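Telomerase reverse transcriptase (Takifugu rubripes, PDB 4LMO) is the catalytic subunit of telomerase, a reverse transcriptase that lengthens chromosome ends by copying an RNA template, and is represented here by its RNA-binding domain. Local coordinates at residues A[43-48]-A[203-207]; A[76-82]-A[132-138]; A[175-181]-A[197-201]. All coordinates share one frame; numbering follows the deposited sequence.

Contact 1: A[43-48]-A[203-207]; sequences LIRIVF and QFLAW
Leu43 reaches the indole of Trp207 with one methyl, CD1, which comes within 3.8 Å of CZ2 on the benzene part of the ring; the two side chains cross at about a right angle. CG of Leu43 stands opposite the backbone nitrogen (chi1 -174°), and the end of the side chain comes nearer to helix 191-220 than its base does. One turn on, Ile46 adds a marginal touch with CG2 near the pyrrole end of the same indole.

Val47 is central. The Val47 CG2 methyl lies over the indole face, 3.7 Å from the centroid of the five-membered ring of Trp207 and nearly on the ring normal, a well-formed CH-pi contact. The other branch, Val47 CG1, is directed at the backbone of the second helix, 4.0 Å from CA of Phe204, and also lies over the face of the neighbouring Phe48 ring. The two methyls thus lie against different aromatic rings, one from each helix.

Phe48 closes the segment in two ways. Phe48 CZ is 3.9 Å from Phe204 CB, while Phe48 CD1, at the ring edge, meets OE1 of Gln203 at 3.4 Å near the ring plane, the amide being turned steeply against the ring. Gln203 NE2 donates to Phe48 O at 2.9 Å. This bond is bent (140° at the hydrogen), with the nitrogen above the carbonyl plane, and it supplies a partner to a carbonyl at the C-terminal end of helix 40-48.

The axes of segments 43-48 and 203-207 approach to 9.8 Å at 92°, a near-perpendicular helix crossing in the buried core of the mostly helical telomerase RNA-binding domain.

Contact 2: A[76-82]-A[132-138]; sequences FSQLLRQ and AVIPQEL
Gln82 and Val133 bring the two backbones closest, with their CA atoms 4.9 Å apart, and one turn earlier Leu79 faces Ile134 at 5.6 Å between CA atoms. The first segment is continuous helix. The second leaves helical geometry at Ile134, runs extended through Pro135 and turns again, in a weakly bonded helical stretch, toward Leu138. The chain therefore passes along the side of helix 73-85 while it changes direction, and the contact is shared between the bend and the helical ends flanking it.

Leu79 touches four residues of the second segment. Leu79 CB rests 3.8 Å from Pro135 CD, the leucine crossing the proline at about a right angle. With CG anti to the backbone nitrogen (chi1 -173°), its two methyls spread over different neighbours: Leu79 CD1 reaches Ile134 CD1 at 3.8 Å and also meets Leu138 CD1, whereas CD2 turns to Val133 CG1. The leucine and isoleucine lie side by side and point the same way.

This is the junction between helices 119-133 and 136-139 of the RNA-binding domain, packed against helix 73-85 and also touching helix 191-220, where Phe212, Leu208 and Phe204 meet Val133, Ile134 and Leu138.

Gln78 extends antiparallel to the proline side chain, its OE1 3.6 Å from Pro135 CB, and so lays a polar group along the apolar patch. At the opposite end of the helical segment, CB of Gln82 sits 3.4 Å from Ala132 O, close to the carbonyls of Ala132 and Val133, the last residues of helix 119-133. Leu138 leans on an aromatic ring: Leu138 CD1 lies over one face of the Phe76 ring, and Leu138 CD2 is 4.0 Å from Phe76 CE2.

Contact 3: A[175-181]-A[197-201]; sequences VNNCDWL and RTQIL
The loop before helix 191-220, within a region that by similarity contacts the RNA template, folds back on the early turns of that helix, and Leu181 makes one of the main contacts. Its CG lies opposite the carbonyl carbon (chi1 -64°), and the two methyls divide the work: Leu181 CD2 packs at 3.6 Å on Ile200 CG2, the two side chains sliding past each other in opposite directions, and Leu181 CD1 comes 3.5 Å from the backbone O of Arg197 and touches Leu201 CB. Leu181 CD2 also lies over the rim of the neighbouring Trp180 ring.

Leu201 meets three loop residues besides Leu181. Leu201 CD1 is 3.9 Å from Cys178 SG and 4.0 Å from Trp180 CZ2, so one methyl joins the sulfur to the indole; its CD2 meets Val175 CG2, the two chains again running past each other. Trp180 stands with CG between its backbone nitrogen and carbonyl carbon (chi1 67°); its base points away from the helix, yet the benzene end of the indole returns to it.

Arg197 borders this apolar cluster. Its aliphatic part packs against Val175 and Leu181, at the two ends of segment 175-181, Arg197 CB 3.9 Å from Val175 CG1 and Arg197 CG 3.7 Å from Leu181 CB, before the bent chain carries the guanidinium to Asn176. Arg197 NH2 donates to Asn176 OD1 at 3.1 Å, in the guanidinium plane but well above that of the amide, and fairly straight at 156°. A long, weak ion pair joins NH1 to Glu193.

The loop, with its two 3-10 segments, thus packs against the helix that follows it; its Cys-Asp-Trp-Leu sequence, leading into that long helix and a Phe-Tyr-Ala-Thr-Glu sequence, is consistent with the telomerase-specific motif T.

Contacts 1 and 3 share helix 191-220, their centres about 13 Å apart, and within the chain contacts 2 and 3 both nest inside the loop closed by contact 1. All three join through aromatic residues. Between contacts 1 and 2, Leu43 CD2 meets Phe76 CD1 at 3.7 Å; between contacts 1 and 3, Phe48 CZ lies 3.8 Å from Trp180 CZ3. Contacts 2 and 3, centres about 16 Å apart, are linked by a probable hydrogen bond from Trp180 NE1 to Leu138 O (2.8 Å). This shared core connects the loop of contact 3, which by similarity interacts with template RNA, to helices 40-48, 73-85 and 191-220.

Contact 1: A[43-48]-A[203-207]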
loop_
_atom_site.group_PDB
_atom_site.type_symbol
_atom_site.label_atom_id
_atom_site.label_comp_id
_atom_site.label_asym_id
_atom_site.label_seq_id
_atom_site.Cartn_x
_atom_site.Cartn_y
_atom_site.Cartn_z
ATOM N N LEU A 43 -12.906 2.997 5.694
ATOM C CA LEU A 43 -11.488 2.679 5.871
ATOM C C LEU A 43 -11.161 2.252 7.299
ATOM O O LEU A 43 -10.408 1.299 7.505
ATOM C CB LEU A 43 -10.587 3.842 5.430
ATOM C CG LEU A 43 -9.077 3.563 5.436
ATOM C CD1 LEU A 43 -8.718 2.365 4.566
ATOM C CD2 LEU A 43 -8.292 4.790 5.006
ATOM N N ILE A 44 -11.734 2.951 8.275
ATOM C CA ILE A 44 -11.590 2.583 9.688
ATOM C C ILE A 44 -12.038 1.135 9.929
ATOM O O ILE A 44 -11.404 0.397 10.687
ATOM C CB ILE A 44 -12.339 3.577 10.607
ATOM C CG1 ILE A 44 -11.640 4.941 10.563
ATOM C CG2 ILE A 44 -12.426 3.052 12.037
ATOM C CD1 ILE A 44 -12.395 6.060 11.243
ATOM N N ARG A 45 -13.115 0.738 9.254
ATOM C CA ARG A 45 -13.619 -0.635 9.290
ATOM C C ARG A 45 -12.611 -1.643 8.738
ATOM O O ARG A 45 -12.372 -2.686 9.349
ATOM C CB ARG A 45 -14.931 -0.731 8.504
ATOM C CG ARG A 45 -16.118 -0.108 9.211
ATOM C CD ARG A 45 -16.719 -1.117 10.168
ATOM N NE ARG A 45 -17.333 -0.485 11.322
ATOM C CZ ARG A 45 -17.805 -1.141 12.374
ATOM N NH1 ARG A 45 -17.737 -2.466 12.433
ATOM N NH2 ARG A 45 -18.344 -0.464 13.374
ATOM N N ILE A 46 -12.031 -1.318 7.584
ATOM C CA ILE A 46 -11.031 -2.159 6.928
ATOM C C ILE A 46 -9.766 -2.298 7.776
ATOM O O ILE A 46 -9.188 -3.380 7.863
ATOM C CB ILE A 46 -10.672 -1.613 5.522
ATOM C CG1 ILE A 46 -11.920 -1.570 4.630
ATOM C CG2 ILE A 46 -9.573 -2.449 4.871
ATOM C CD1 ILE A 46 -11.777 -0.718 3.385
ATOM N N VAL A 47 -9.353 -1.203 8.409
ATOM C CA VAL A 47 -8.107 -1.177 9.175
ATOM C C VAL A 47 -8.249 -1.800 10.568
ATOM O O VAL A 47 -7.371 -2.551 11.000
ATOM C CB VAL A 47 -7.525 0.256 9.272
ATOM C CG1 VAL A 47 -6.229 0.274 10.076
ATOM C CG2 VAL A 47 -7.286 0.828 7.881
ATOM N N PHE A 48 -9.354 -1.514 11.256
ATOM C CA PHE A 48 -9.470 -1.860 12.679
ATOM C C PHE A 48 -10.525 -2.896 13.055
ATOM O O PHE A 48 -10.435 -3.491 14.131
ATOM C CB PHE A 48 -9.691 -0.600 13.523
ATOM C CG PHE A 48 -8.610 0.428 13.377
ATOM C CD1 PHE A 48 -7.334 0.200 13.892
ATOM C CD2 PHE A 48 -8.867 1.633 12.736
ATOM C CE1 PHE A 48 -6.333 1.151 13.755
ATOM C CE2 PHE A 48 -7.869 2.589 12.600
ATOM C CZ PHE A 48 -6.602 2.347 13.112
ATOM N N GLN A 203 -2.325 -2.303 14.670
ATOM C CA GLN A 203 -3.215 -2.541 13.532
ATOM C C GLN A 203 -2.957 -1.578 12.376
ATOM O O GLN A 203 -2.911 -1.991 11.218
ATOM C CB GLN A 203 -4.676 -2.413 13.953
ATOM C CG GLN A 203 -5.258 -3.616 14.672
ATOM C CD GLN A 203 -6.667 -3.342 15.167
ATOM O OE1 GLN A 203 -6.885 -2.463 16.003
ATOM N NE2 GLN A 203 -7.632 -4.088 14.645
ATOM N N PHE A 204 -2.796 -0.296 12.699
ATOM C CA PHE A 204 -2.612 0.738 11.685
ATOM C C PHE A 204 -1.244 0.634 11.011
ATOM O O PHE A 204 -1.157 0.595 9.784
ATOM C CB PHE A 204 -2.833 2.134 12.280
ATOM C CG PHE A 204 -2.421 3.260 11.366
ATOM C CD1 PHE A 204 -3.191 3.596 10.256
ATOM C CD2 PHE A 204 -1.265 3.988 11.622
ATOM C CE1 PHE A 204 -2.812 4.633 9.415
ATOM C CE2 PHE A 204 -0.880 5.024 10.787
ATOM C CZ PHE A 204 -1.655 5.349 9.681
ATOM N N LEU A 205 -0.184 0.592 11.815
ATOM C CA LEU A 205 1.174 0.450 11.291
ATOM C C LEU A 205 1.343 -0.837 10.479
ATOM O O LEU A 205 1.990 -0.830 9.429
ATOM C CB LEU A 205 2.205 0.533 12.425
ATOM C CG LEU A 205 2.934 1.868 12.671
ATOM C CD1 LEU A 205 2.033 3.088 12.554
ATOM C CD2 LEU A 205 3.649 1.868 14.016
ATOM N N ALA A 206 0.742 -1.926 10.954
ATOM C CA ALA A 206 0.792 -3.207 10.250
ATOM C C ALA A 206 -0.010 -3.170 8.954
ATOM O O ALA A 206 0.420 -3.737 7.946
ATOM C CB ALA A 206 0.320 -4.344 11.144
ATOM N N TRP A 207 -1.167 -2.504 8.984
ATOM C CA TRP A 207 -1.967 -2.281 7.772
ATOM C C TRP A 207 -1.199 -1.464 6.781
ATOM O O TRP A 207 -1.243 -1.727 5.580
ATOM C CB TRP A 207 -3.283 -1.576 8.087
ATOM C CG TRP A 207 -4.054 -1.190 6.842
ATOM C CD1 TRP A 207 -4.885 -2.003 6.073
ATOM C CD2 TRP A 207 -4.075 0.122 6.164
ATOM N NE1 TRP A 207 -5.402 -1.308 5.008
ATOM C CE2 TRP A 207 -4.957 -0.031 5.003
ATOM C CE3 TRP A 207 -3.474 1.357 6.397
ATOM C CZ2 TRP A 207 -5.218 1.022 4.131
ATOM C CZ3 TRP A 207 -3.743 2.410 5.509
ATOM C CH2 TRP A 207 -4.594 2.243 4.405
#

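Contact 2: A[76-82]-A[132-138]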
loop_
_atom_site.group_PDB
_atom_site.type_symbol
_atom_site.label_atom_id
_atom_site.label_comp_id
_atom_site.label_asym_id
_atom_site.label_seq_id
_atom_site.Cartn_x
_atom_site.Cartn_y
_atom_site.Cartn_z
ATOM N N PHE A 76 -9.066 9.916 8.485
ATOM C CA PHE A 76 -9.057 8.847 7.497
ATOM C C PHE A 76 -9.796 9.257 6.225
ATOM O O PHE A 76 -9.474 8.775 5.134
ATOM C CB PHE A 76 -9.599 7.547 8.096
ATOM C CG PHE A 76 -8.609 6.834 8.982
ATOM C CD1 PHE A 76 -7.776 5.846 8.464
ATOM C CD2 PHE A 76 -8.499 7.156 10.333
ATOM C CE1 PHE A 76 -6.860 5.192 9.272
ATOM C CE2 PHE A 76 -7.582 6.502 11.148
ATOM C CZ PHE A 76 -6.764 5.518 10.617
ATOM N N SER A 77 -10.771 10.157 6.367
ATOM C CA SER A 77 -11.411 10.798 5.221
ATOM C C SER A 77 -10.381 11.630 4.468
ATOM O O SER A 77 -10.351 11.626 3.236
ATOM C CB SER A 77 -12.567 11.694 5.672
ATOM O OG SER A 77 -13.550 10.952 6.367
ATOM N N GLN A 78 -9.539 12.332 5.226
ATOM C CA GLN A 78 -8.439 13.123 4.685
ATOM C C GLN A 78 -7.458 12.240 3.912
ATOM O O GLN A 78 -7.049 12.586 2.801
ATOM C CB GLN A 78 -7.718 13.861 5.816
ATOM C CG GLN A 78 -6.711 14.907 5.359
ATOM C CD GLN A 78 -5.842 15.428 6.491
ATOM O OE1 GLN A 78 -4.728 15.902 6.262
ATOM N NE2 GLN A 78 -6.344 15.343 7.721
ATOM N N LEU A 79 -7.099 11.103 4.510
ATOM C CA LEU A 79 -6.208 10.120 3.892
ATOM C C LEU A 79 -6.729 9.669 2.528
ATOM O O LEU A 79 -5.978 9.630 1.553
ATOM C CB LEU A 79 -6.021 8.911 4.823
ATOM C CG LEU A 79 -5.006 7.812 4.479
ATOM C CD1 LEU A 79 -4.609 7.038 5.731
ATOM C CD2 LEU A 79 -5.531 6.858 3.413
ATOM N N LEU A 80 -8.012 9.328 2.472
ATOM C CA LEU A 80 -8.643 8.893 1.231
ATOM C C LEU A 80 -8.706 10.006 0.188
ATOM O O LEU A 80 -8.589 9.745 -1.008
ATOM C CB LEU A 80 -10.042 8.335 1.501
ATOM C CG LEU A 80 -10.113 6.944 2.133
ATOM C CD1 LEU A 80 -11.526 6.649 2.592
ATOM C CD2 LEU A 80 -9.641 5.868 1.164
ATOM N N ARG A 81 -8.879 11.240 0.654
ATOM C CA ARG A 81 -8.933 12.410 -0.218
ATOM C C ARG A 81 -7.563 12.676 -0.840
ATOM O O ARG A 81 -7.462 13.008 -2.027
ATOM C CB ARG A 81 -9.394 13.623 0.586
ATOM C CG ARG A 81 -10.305 14.587 -0.155
ATOM C CD ARG A 81 -11.335 15.163 0.808
ATOM N NE ARG A 81 -10.715 15.592 2.063
ATOM C CZ ARG A 81 -11.250 15.432 3.272
ATOM N NH1 ARG A 81 -12.433 14.845 3.418
ATOM N NH2 ARG A 81 -10.593 15.856 4.343
ATOM N N GLN A 82 -6.517 12.517 -0.031
ATOM C CA GLN A 82 -5.141 12.686 -0.490
ATOM C C GLN A 82 -4.717 11.551 -1.423
ATOM O O GLN A 82 -3.887 11.753 -2.311
ATOM C CB GLN A 82 -4.182 12.797 0.699
ATOM C CG GLN A 82 -4.322 14.093 1.488
ATOM C CD GLN A 82 -3.335 14.208 2.638
ATOM O OE1 GLN A 82 -2.267 13.598 2.624
ATOM N NE2 GLN A 82 -3.691 15.001 3.641
ATOM N N ALA A 132 2.636 11.790 0.554
ATOM C CA ALA A 132 1.542 12.462 -0.151
ATOM C C ALA A 132 0.154 12.047 0.348
ATOM O O ALA A 132 -0.802 12.821 0.243
ATOM C CB ALA A 132 1.655 12.232 -1.650
ATOM N N VAL A 133 0.052 10.836 0.893
ATOM C CA VAL A 133 -1.247 10.262 1.259
ATOM C C VAL A 133 -1.527 10.279 2.770
ATOM O O VAL A 133 -2.617 10.670 3.190
ATOM C CB VAL A 133 -1.430 8.843 0.662
ATOM C CG1 VAL A 133 -2.750 8.221 1.099
ATOM C CG2 VAL A 133 -1.355 8.892 -0.859
ATOM N N ILE A 134 -0.552 9.868 3.580
ATOM C CA ILE A 134 -0.773 9.725 5.023
ATOM C C ILE A 134 -0.697 11.074 5.740
ATOM O O ILE A 134 0.368 11.699 5.763
ATOM C CB ILE A 134 0.211 8.721 5.675
ATOM C CG1 ILE A 134 0.309 7.411 4.870
ATOM C CG2 ILE A 134 -0.161 8.462 7.131
ATOM C CD1 ILE A 134 -1.006 6.711 4.579
ATOM N N PRO A 135 -1.827 11.529 6.328
ATOM C CA PRO A 135 -1.821 12.789 7.078
ATOM C C PRO A 135 -0.798 12.744 8.211
ATOM O O PRO A 135 -0.703 11.737 8.916
ATOM C CB PRO A 135 -3.245 12.877 7.637
ATOM C CG PRO A 135 -4.065 12.032 6.720
ATOM C CD PRO A 135 -3.161 10.901 6.329
ATOM N N GLN A 136 -0.041 13.829 8.363
ATOM C CA GLN A 136 1.080 13.896 9.305
ATOM C C GLN A 136 0.697 13.597 10.758
ATOM O O GLN A 136 1.468 12.962 11.483
ATOM C CB GLN A 136 1.805 15.248 9.184
ATOM C CG GLN A 136 2.848 15.560 10.260
ATOM C CD GLN A 136 3.999 14.563 10.321
ATOM O OE1 GLN A 136 4.386 13.966 9.313
ATOM N NE2 GLN A 136 4.561 14.387 11.514
ATOM N N GLU A 137 -0.490 14.034 11.176
ATOM C CA GLU A 137 -0.936 13.817 12.554
ATOM C C GLU A 137 -1.131 12.342 12.915
ATOM O O GLU A 137 -1.115 11.984 14.095
ATOM C CB GLU A 137 -2.179 14.652 12.900
ATOM C CG GLU A 137 -3.233 14.752 11.810
ATOM C CD GLU A 137 -3.113 16.014 10.968
ATOM O OE1 GLU A 137 -3.920 16.947 11.181
ATOM O OE2 GLU A 137 -2.219 16.077 10.096
ATOM N N LEU A 138 -1.299 11.491 11.900
ATOM C CA LEU A 138 -1.421 10.047 12.106
ATOM C C LEU A 138 -0.106 9.392 12.526
ATOM O O LEU A 138 -0.114 8.383 13.236
ATOM C CB LEU A 138 -1.981 9.350 10.861
ATOM C CG LEU A 138 -3.495 9.355 10.634
ATOM C CD1 LEU A 138 -3.831 8.660 9.325
ATOM C CD2 LEU A 138 -4.246 8.695 11.783
#

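Contact 3: A[175-181]-A[197-201]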
loop_
_atom_site.group_PDB
_atom_site.type_symbol
_atom_site.label_atom_id
_atom_site.label_comp_id
_atom_site.label_asym_id
_atom_site.label_seq_id
_atom_site.Cartn_x
_atom_site.Cartn_y
_atom_site.Cartn_z
ATOM N N VAL A 175 4.252 5.402 21.249
ATOM C CA VAL A 175 2.798 5.249 21.125
ATOM C C VAL A 175 2.046 6.526 21.518
ATOM O O VAL A 175 1.110 6.945 20.825
ATOM C CB VAL A 175 2.288 4.043 21.954
ATOM C CG1 VAL A 175 0.768 3.928 21.898
ATOM C CG2 VAL A 175 2.927 2.750 21.464
ATOM N N ASN A 176 2.479 7.149 22.610
ATOM C CA ASN A 176 1.783 8.305 23.172
ATOM C C ASN A 176 1.926 9.609 22.379
ATOM O O ASN A 176 1.219 10.579 22.656
ATOM C CB ASN A 176 2.150 8.494 24.648
ATOM C CG ASN A 176 1.567 7.404 25.539
ATOM O OD1 ASN A 176 0.561 6.770 25.203
ATOM N ND2 ASN A 176 2.194 7.187 26.690
ATOM N N ASN A 177 2.829 9.625 21.397
ATOM C CA ASN A 177 2.929 10.736 20.451
ATOM C C ASN A 177 1.668 10.873 19.598
ATOM O O ASN A 177 1.338 11.963 19.132
ATOM C CB ASN A 177 4.145 10.565 19.532
ATOM C CG ASN A 177 5.464 10.837 20.238
ATOM O OD1 ASN A 177 5.499 11.217 21.408
ATOM N ND2 ASN A 177 6.562 10.638 19.521
ATOM N N CYS A 178 0.971 9.758 19.405
ATOM C CA CYS A 178 -0.233 9.718 18.590
ATOM C C CYS A 178 -1.461 10.081 19.418
ATOM O O CYS A 178 -1.998 9.243 20.153
ATOM C CB CYS A 178 -0.404 8.331 17.965
ATOM S SG CYS A 178 1.086 7.668 17.192
ATOM N N ASP A 179 -1.895 11.335 19.294
ATOM C CA ASP A 179 -3.079 11.839 19.991
ATOM C C ASP A 179 -4.360 11.166 19.499
ATOM O O ASP A 179 -5.312 10.994 20.268
ATOM C CB ASP A 179 -3.208 13.358 19.811
ATOM C CG ASP A 179 -2.325 14.152 20.769
ATOM O OD1 ASP A 179 -1.372 13.590 21.349
ATOM O OD2 ASP A 179 -2.591 15.361 20.936
ATOM N N TRP A 180 -4.369 10.784 18.223
ATOM C CA TRP A 180 -5.554 10.220 17.572
ATOM C C TRP A 180 -5.979 8.880 18.121
ATOM O O TRP A 180 -7.066 8.394 17.803
ATOM C CB TRP A 180 -5.350 10.143 16.062
ATOM C CG TRP A 180 -4.296 9.151 15.622
ATOM C CD1 TRP A 180 -2.929 9.368 15.485
ATOM C CD2 TRP A 180 -4.498 7.748 15.233
ATOM N NE1 TRP A 180 -2.293 8.233 15.054
ATOM C CE2 TRP A 180 -3.172 7.226 14.884
ATOM C CE3 TRP A 180 -5.601 6.903 15.146
ATOM C CZ2 TRP A 180 -2.985 5.916 14.466
ATOM C CZ3 TRP A 180 -5.399 5.583 14.721
ATOM C CH2 TRP A 180 -4.122 5.104 14.390
ATOM N N LEU A 181 -5.125 8.281 18.949
ATOM C CA LEU A 181 -5.428 7.012 19.607
ATOM C C LEU A 181 -6.220 7.217 20.896
ATOM O O LEU A 181 -6.849 6.284 21.402
ATOM C CB LEU A 181 -4.133 6.265 19.949
ATOM C CG LEU A 181 -3.186 5.780 18.850
ATOM C CD1 LEU A 181 -1.888 5.279 19.468
ATOM C CD2 LEU A 181 -3.830 4.687 18.011
ATOM N N ARG A 197 -3.983 1.288 23.377
ATOM C CA ARG A 197 -3.402 2.269 22.458
ATOM C C ARG A 197 -2.353 1.619 21.548
ATOM O O ARG A 197 -2.323 1.885 20.343
ATOM C CB ARG A 197 -2.828 3.466 23.234
ATOM C CG ARG A 197 -3.746 4.683 23.222
ATOM C CD ARG A 197 -3.985 5.296 24.598
ATOM N NE ARG A 197 -2.955 6.250 25.010
ATOM C CZ ARG A 197 -3.148 7.254 25.867
ATOM N NH1 ARG A 197 -4.344 7.469 26.404
ATOM N NH2 ARG A 197 -2.142 8.060 26.177
ATOM N N THR A 198 -1.528 0.747 22.128
ATOM C CA THR A 198 -0.518 -0.017 21.389
ATOM C C THR A 198 -1.172 -0.974 20.380
ATOM O O THR A 198 -0.697 -1.117 19.248
ATOM C CB THR A 198 0.399 -0.811 22.352
ATOM O OG1 THR A 198 0.860 0.048 23.403
ATOM C CG2 THR A 198 1.605 -1.382 21.621
ATOM N N GLN A 199 -2.259 -1.616 20.806
ATOM C CA GLN A 199 -3.036 -2.535 19.972
ATOM C C GLN A 199 -3.582 -1.850 18.712
ATOM O O GLN A 199 -3.446 -2.379 17.605
ATOM C CB GLN A 199 -4.175 -3.141 20.802
ATOM C CG GLN A 199 -5.057 -4.148 20.075
ATOM C CD GLN A 199 -6.169 -4.683 20.962
ATOM O OE1 GLN A 199 -5.910 -5.297 22.000
ATOM N NE2 GLN A 199 -7.415 -4.457 20.555
ATOM N N ILE A 200 -4.190 -0.675 18.889
ATOM C CA ILE A 200 -4.755 0.082 17.768
ATOM C C ILE A 200 -3.655 0.534 16.806
ATOM O O ILE A 200 -3.773 0.345 15.592
ATOM C CB ILE A 200 -5.588 1.301 18.237
ATOM C CG1 ILE A 200 -6.752 0.860 19.126
ATOM C CG2 ILE A 200 -6.134 2.072 17.044
ATOM C CD1 ILE A 200 -7.341 1.972 19.967
ATOM N N LEU A 201 -2.587 1.114 17.351
ATOM C CA LEU A 201 -1.466 1.585 16.542
ATOM C C LEU A 201 -0.778 0.439 15.801
ATOM O O LEU A 201 -0.314 0.614 14.672
ATOM C CB LEU A 201 -0.451 2.351 17.398
ATOM C CG LEU A 201 0.739 2.996 16.669
ATOM C CD1 LEU A 201 0.304 4.158 15.786
ATOM C CD2 LEU A 201 1.791 3.450 17.663
#